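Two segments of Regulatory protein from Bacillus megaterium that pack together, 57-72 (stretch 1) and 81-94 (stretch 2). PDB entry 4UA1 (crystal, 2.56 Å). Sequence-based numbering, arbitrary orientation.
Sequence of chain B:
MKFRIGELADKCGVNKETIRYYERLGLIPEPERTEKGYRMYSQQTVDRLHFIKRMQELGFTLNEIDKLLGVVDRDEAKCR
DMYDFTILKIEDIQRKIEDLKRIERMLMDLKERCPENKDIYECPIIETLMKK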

# COMPACT_ATOMS: atom_id res chain seq x y z
N GLU B 57 -8.72 -5.05 -6.94
CA GLU B 57 -8.17 -6.17 -6.17
C GLU B 57 -6.98 -6.76 -6.92
O GLU B 57 -6.17 -7.48 -6.37
CB GLU B 57 -9.25 -7.21 -5.89
CG GLU B 57 -10.39 -6.63 -5.02
CD GLU B 57 -11.62 -7.52 -4.91
OE1 GLU B 57 -11.85 -8.34 -5.81
OE2 GLU B 57 -12.38 -7.38 -3.92
N LEU B 58 -6.87 -6.42 -8.20
CA LEU B 58 -5.75 -6.90 -9.00
C LEU B 58 -4.61 -5.90 -9.04
O LEU B 58 -3.64 -6.11 -9.76
CB LEU B 58 -6.21 -7.20 -10.43
CG LEU B 58 -7.15 -8.40 -10.56
CD1 LEU B 58 -7.66 -8.54 -11.97
CD2 LEU B 58 -6.49 -9.67 -10.10
N GLY B 59 -4.74 -4.79 -8.31
CA GLY B 59 -3.65 -3.86 -8.19
C GLY B 59 -3.63 -2.70 -9.15
O GLY B 59 -2.64 -1.98 -9.21
N PHE B 60 -4.69 -2.52 -9.94
CA PHE B 60 -4.83 -1.28 -10.72
C PHE B 60 -5.27 -0.16 -9.78
O PHE B 60 -6.22 -0.34 -9.01
CB PHE B 60 -5.88 -1.40 -11.82
CG PHE B 60 -5.56 -2.37 -12.91
CD1 PHE B 60 -5.20 -1.91 -14.16
CD2 PHE B 60 -5.74 -3.72 -12.73
CE1 PHE B 60 -4.98 -2.80 -15.21
CE2 PHE B 60 -5.51 -4.61 -13.76
CZ PHE B 60 -5.14 -4.15 -15.00
N THR B 61 -4.63 1.00 -9.87
CA THR B 61 -5.06 2.19 -9.11
C THR B 61 -6.29 2.76 -9.76
O THR B 61 -6.56 2.43 -10.92
CB THR B 61 -4.03 3.30 -9.10
OG1 THR B 61 -4.02 3.88 -10.42
CG2 THR B 61 -2.65 2.78 -8.73
N LEU B 62 -7.02 3.59 -9.03
CA LEU B 62 -8.21 4.24 -9.59
C LEU B 62 -7.86 5.04 -10.85
O LEU B 62 -8.59 5.03 -11.84
CB LEU B 62 -8.85 5.18 -8.57
CG LEU B 62 -10.00 4.62 -7.73
CD1 LEU B 62 -10.53 5.73 -6.82
CD2 LEU B 62 -11.14 3.98 -8.56
N ASN B 63 -6.71 5.70 -10.82
CA ASN B 63 -6.25 6.47 -11.94
C ASN B 63 -6.03 5.64 -13.19
O ASN B 63 -6.53 5.99 -14.27
CB ASN B 63 -4.96 7.18 -11.56
CG ASN B 63 -4.62 8.28 -12.49
OD1 ASN B 63 -3.64 8.20 -13.23
ND2 ASN B 63 -5.45 9.32 -12.50
N GLU B 64 -5.30 4.54 -13.03
CA GLU B 64 -5.11 3.58 -14.10
C GLU B 64 -6.44 3.07 -14.64
O GLU B 64 -6.63 2.93 -15.85
CB GLU B 64 -4.26 2.41 -13.61
CG GLU B 64 -2.90 2.87 -13.19
CD GLU B 64 -1.97 1.75 -12.74
OE1 GLU B 64 -2.44 0.74 -12.18
OE2 GLU B 64 -0.75 1.95 -12.94
N ILE B 65 -7.36 2.80 -13.74
CA ILE B 65 -8.66 2.30 -14.13
C ILE B 65 -9.42 3.34 -14.95
O ILE B 65 -10.10 3.00 -15.92
CB ILE B 65 -9.45 1.88 -12.88
CG1 ILE B 65 -8.82 0.59 -12.30
CG2 ILE B 65 -10.91 1.70 -13.20
CD1 ILE B 65 -9.42 0.14 -11.01
N ASP B 66 -9.24 4.60 -14.59
CA ASP B 66 -9.81 5.75 -15.30
C ASP B 66 -9.32 5.79 -16.76
O ASP B 66 -10.13 5.90 -17.72
CB ASP B 66 -9.40 7.04 -14.59
CG ASP B 66 -10.21 8.24 -15.01
OD1 ASP B 66 -10.69 8.28 -16.15
OD2 ASP B 66 -10.34 9.16 -14.18
N LYS B 67 -8.00 5.72 -16.91
CA LYS B 67 -7.40 5.74 -18.24
C LYS B 67 -7.91 4.55 -19.06
O LYS B 67 -8.52 4.73 -20.13
CB LYS B 67 -5.88 5.72 -18.13
N LEU B 68 -7.71 3.36 -18.50
CA LEU B 68 -8.07 2.11 -19.15
C LEU B 68 -9.50 2.16 -19.65
O LEU B 68 -9.76 1.83 -20.80
CB LEU B 68 -7.89 0.94 -18.16
CG LEU B 68 -8.33 -0.50 -18.49
CD1 LEU B 68 -7.60 -1.52 -17.60
CD2 LEU B 68 -9.84 -0.69 -18.31
N LEU B 69 -10.41 2.58 -18.78
CA LEU B 69 -11.80 2.64 -19.16
C LEU B 69 -12.04 3.63 -20.30
O LEU B 69 -12.86 3.37 -21.19
CB LEU B 69 -12.67 2.99 -17.95
CG LEU B 69 -13.03 1.86 -16.99
CD1 LEU B 69 -13.89 2.39 -15.85
CD2 LEU B 69 -13.77 0.75 -17.75
N GLY B 70 -11.32 4.75 -20.31
CA GLY B 70 -11.44 5.68 -21.42
C GLY B 70 -11.08 5.06 -22.75
O GLY B 70 -11.81 5.17 -23.75
N VAL B 71 -9.93 4.39 -22.74
CA VAL B 71 -9.41 3.72 -23.93
C VAL B 71 -10.34 2.60 -24.41
O VAL B 71 -10.78 2.59 -25.57
CB VAL B 71 -7.99 3.17 -23.66
CG1 VAL B 71 -7.47 2.39 -24.85
CG2 VAL B 71 -7.05 4.32 -23.36
N VAL B 72 -10.67 1.65 -23.53
CA VAL B 72 -11.51 0.54 -23.96
C VAL B 72 -12.85 1.05 -24.45
O VAL B 72 -13.33 0.64 -25.51
CB VAL B 72 -11.75 -0.50 -22.83
CG1 VAL B 72 -12.64 -1.63 -23.35
CG2 VAL B 72 -10.44 -1.05 -22.29
N ASP B 81 -6.93 -3.91 -26.38
CA ASP B 81 -6.63 -2.88 -25.40
C ASP B 81 -6.48 -3.50 -24.04
O ASP B 81 -5.48 -3.30 -23.35
CB ASP B 81 -7.75 -1.83 -25.34
CG ASP B 81 -7.74 -0.88 -26.52
OD1 ASP B 81 -6.72 -0.76 -27.24
OD2 ASP B 81 -8.79 -0.23 -26.74
N MET B 82 -7.48 -4.26 -23.67
CA MET B 82 -7.52 -4.83 -22.36
C MET B 82 -6.36 -5.81 -22.14
O MET B 82 -5.75 -5.84 -21.06
CB MET B 82 -8.86 -5.52 -22.14
CG MET B 82 -9.10 -5.78 -20.69
SD MET B 82 -8.99 -4.28 -19.72
CE MET B 82 -8.71 -5.01 -18.11
N TYR B 83 -6.03 -6.55 -23.19
CA TYR B 83 -4.89 -7.46 -23.18
C TYR B 83 -3.59 -6.74 -22.86
O TYR B 83 -2.80 -7.16 -21.98
CB TYR B 83 -4.83 -8.16 -24.54
CG TYR B 83 -3.70 -9.14 -24.76
CD1 TYR B 83 -3.74 -10.42 -24.19
CD2 TYR B 83 -2.64 -8.84 -25.62
CE1 TYR B 83 -2.72 -11.32 -24.43
CE2 TYR B 83 -1.62 -9.74 -25.86
CZ TYR B 83 -1.66 -10.99 -25.27
OH TYR B 83 -0.65 -11.90 -25.53
N ASP B 84 -3.37 -5.66 -23.61
CA ASP B 84 -2.21 -4.77 -23.40
C ASP B 84 -2.11 -4.20 -21.99
O ASP B 84 -1.04 -4.24 -21.39
CB ASP B 84 -2.26 -3.63 -24.40
CG ASP B 84 -1.93 -4.08 -25.77
OD1 ASP B 84 -1.32 -5.16 -25.87
OD2 ASP B 84 -2.24 -3.36 -26.73
N PHE B 85 -3.21 -3.65 -21.49
CA PHE B 85 -3.22 -3.09 -20.15
C PHE B 85 -2.93 -4.17 -19.10
O PHE B 85 -2.24 -3.91 -18.13
CB PHE B 85 -4.54 -2.39 -19.83
CG PHE B 85 -4.71 -1.05 -20.51
CD1 PHE B 85 -3.80 -0.02 -20.30
CD2 PHE B 85 -5.80 -0.81 -21.35
CE1 PHE B 85 -3.95 1.22 -20.91
CE2 PHE B 85 -5.97 0.42 -21.97
CZ PHE B 85 -5.05 1.44 -21.75
N THR B 86 -3.46 -5.37 -19.31
CA THR B 86 -3.22 -6.48 -18.40
C THR B 86 -1.72 -6.83 -18.36
O THR B 86 -1.17 -7.04 -17.27
CB THR B 86 -4.01 -7.75 -18.82
OG1 THR B 86 -5.41 -7.45 -18.86
CG2 THR B 86 -3.76 -8.92 -17.88
N ILE B 87 -1.07 -6.87 -19.53
CA ILE B 87 0.40 -7.06 -19.57
C ILE B 87 1.16 -5.94 -18.84
O ILE B 87 2.12 -6.19 -18.07
CB ILE B 87 0.90 -7.15 -21.02
CG1 ILE B 87 0.56 -8.52 -21.63
CG2 ILE B 87 2.40 -6.96 -21.09
CD1 ILE B 87 0.68 -8.55 -23.14
N LEU B 88 0.74 -4.70 -19.08
CA LEU B 88 1.40 -3.61 -18.38
C LEU B 88 1.21 -3.79 -16.88
O LEU B 88 2.06 -3.40 -16.10
CB LEU B 88 0.89 -2.24 -18.85
CG LEU B 88 1.36 -1.82 -20.24
CD1 LEU B 88 0.68 -0.51 -20.64
CD2 LEU B 88 2.86 -1.70 -20.29
N LYS B 89 0.08 -4.37 -16.49
CA LYS B 89 -0.18 -4.60 -15.08
C LYS B 89 0.74 -5.69 -14.53
O LYS B 89 1.30 -5.54 -13.44
CB LYS B 89 -1.64 -4.94 -14.83
CG LYS B 89 -1.99 -5.07 -13.33
CD LYS B 89 -1.32 -4.01 -12.42
CE LYS B 89 -1.77 -2.59 -12.74
NZ LYS B 89 -1.20 -1.53 -11.83
N ILE B 90 0.90 -6.79 -15.28
CA ILE B 90 1.81 -7.84 -14.88
C ILE B 90 3.19 -7.23 -14.59
O ILE B 90 3.80 -7.51 -13.55
CB ILE B 90 1.91 -8.96 -15.94
CG1 ILE B 90 0.55 -9.69 -16.06
CG2 ILE B 90 3.06 -9.95 -15.64
CD1 ILE B 90 0.45 -10.64 -17.29
N GLU B 91 3.64 -6.37 -15.50
CA GLU B 91 4.95 -5.74 -15.38
C GLU B 91 5.02 -4.77 -14.19
O GLU B 91 6.05 -4.69 -13.48
CB GLU B 91 5.29 -5.06 -16.71
CG GLU B 91 5.59 -6.11 -17.80
CD GLU B 91 5.69 -5.56 -19.23
OE1 GLU B 91 5.68 -4.32 -19.41
OE2 GLU B 91 5.78 -6.39 -20.18
N ASP B 92 3.90 -4.10 -13.90
CA ASP B 92 3.84 -3.22 -12.74
C ASP B 92 3.96 -4.02 -11.42
O ASP B 92 4.73 -3.68 -10.52
CB ASP B 92 2.53 -2.41 -12.75
CG ASP B 92 2.50 -1.32 -11.68
OD1 ASP B 92 3.46 -0.52 -11.64
OD2 ASP B 92 1.53 -1.27 -10.89
N ILE B 93 3.19 -5.10 -11.33
CA ILE B 93 3.24 -5.96 -10.17
C ILE B 93 4.65 -6.49 -9.99
O ILE B 93 5.13 -6.64 -8.86
CB ILE B 93 2.25 -7.14 -10.27
CG1 ILE B 93 0.82 -6.64 -10.50
CG2 ILE B 93 2.34 -8.01 -9.01
CD1 ILE B 93 0.31 -5.77 -9.42
N GLN B 94 5.32 -6.80 -11.10
CA GLN B 94 6.66 -7.36 -10.95
C GLN B 94 7.59 -6.31 -10.34
O GLN B 94 8.36 -6.62 -9.43
CB GLN B 94 7.20 -7.89 -12.27
CG GLN B 94 8.46 -8.73 -12.09
CD GLN B 94 9.42 -8.54 -13.22
OE1 GLN B 94 9.24 -7.64 -14.04
NE2 GLN B 94 10.45 -9.38 -13.29

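How do the two backbones lie against each other? Helix 62-72 and helix 81-94 run nearly antiparallel, with 159° between their N-to-C directions and a closest axis approach of 10.2 Å. The register therefore runs in reverse: Val72 lies beside Asp81, Leu68 beside Phe85, and, ahead of helix 62-72, Phe60 beside Lys89 and Gly59 beside Ile93. The contact buries 594 Å² counted over both sides, and it has two characters: mostly apolar, with Asp81 among the valines, at one end, and a mix of ring packing and charged bonds around Lys89 at the other.

What fills the space between the helices around Phe85? Its CA-to-CB bond points toward stretch 1, and its ring is the bump here, lying against Leu68 over one face with Val71 at its edge. Leu68 CA is 4.2 Å from the centroid of the Phe85 ring in a CH-pi contact over that face. The leucine side chain adds to this fit, Leu68 CG coming within 3.8 Å of Phe85 CD2. One helical turn along, Val71 abuts the edge of the same ring, Val71 CG1 to Phe85 CE2 being 3.8 Å. Leu68 also reaches Met82, whose CA-to-CB bond points sideways but whose chain bends at chi2 (p) and brings its end closer; Leu68 CD1 and Met82 CE are 3.7 Å apart.

How does the contact close at the Val72 end? The CA atoms of Val72 and Asp81 are 6.1 Å apart, a close spacing between backbones. The CA-to-CB bond of Asp81 points toward stretch 1, and the side chain lies against two valines: Asp81 OD2 is 3.5 Å from Val71 CG1, and Asp81 CB is 4.1 Å from Val72 CG2. These are packing contacts, since a valine side chain offers the carboxylate no hydrogen-bond donor.

Why does Lys89 suit the turn before helix 62-72 so well? Gly59 keeps the turn close to the helix: with positive phi in a Schellman motif it has no CB, and one there would sit a tight 3.1 Å from Ile93 CD1 and jam against the preceding carbonyl O. The lysine's aliphatic part lies over one face of the Phe60 ring, Lys89 CE standing 3.8 Å from the centroid of that ring, while p rotamers at chi2 and chi3 fold the chain.

What holds the end of Lys89? Its ammonium group meets three oxygens. Lys89 NZ donates to Gly59 O at 3.0 Å and to Glu64 OE1 at 2.6 Å, the latter also a salt bridge, and forms a second salt bridge within its own helix, Lys89 NZ to Asp92 OD2 at 2.9 Å. The shared cation helps offset the like charges of Glu64 OE2 and Asp92 OD2, 4.4 Å apart. Glu64 is itself tied to the turn: Thr61 N donates to Glu64 OE1 at 3.2 Å, and Thr61 OG1 caps the helix by accepting from Glu64 N at 3.0 Å.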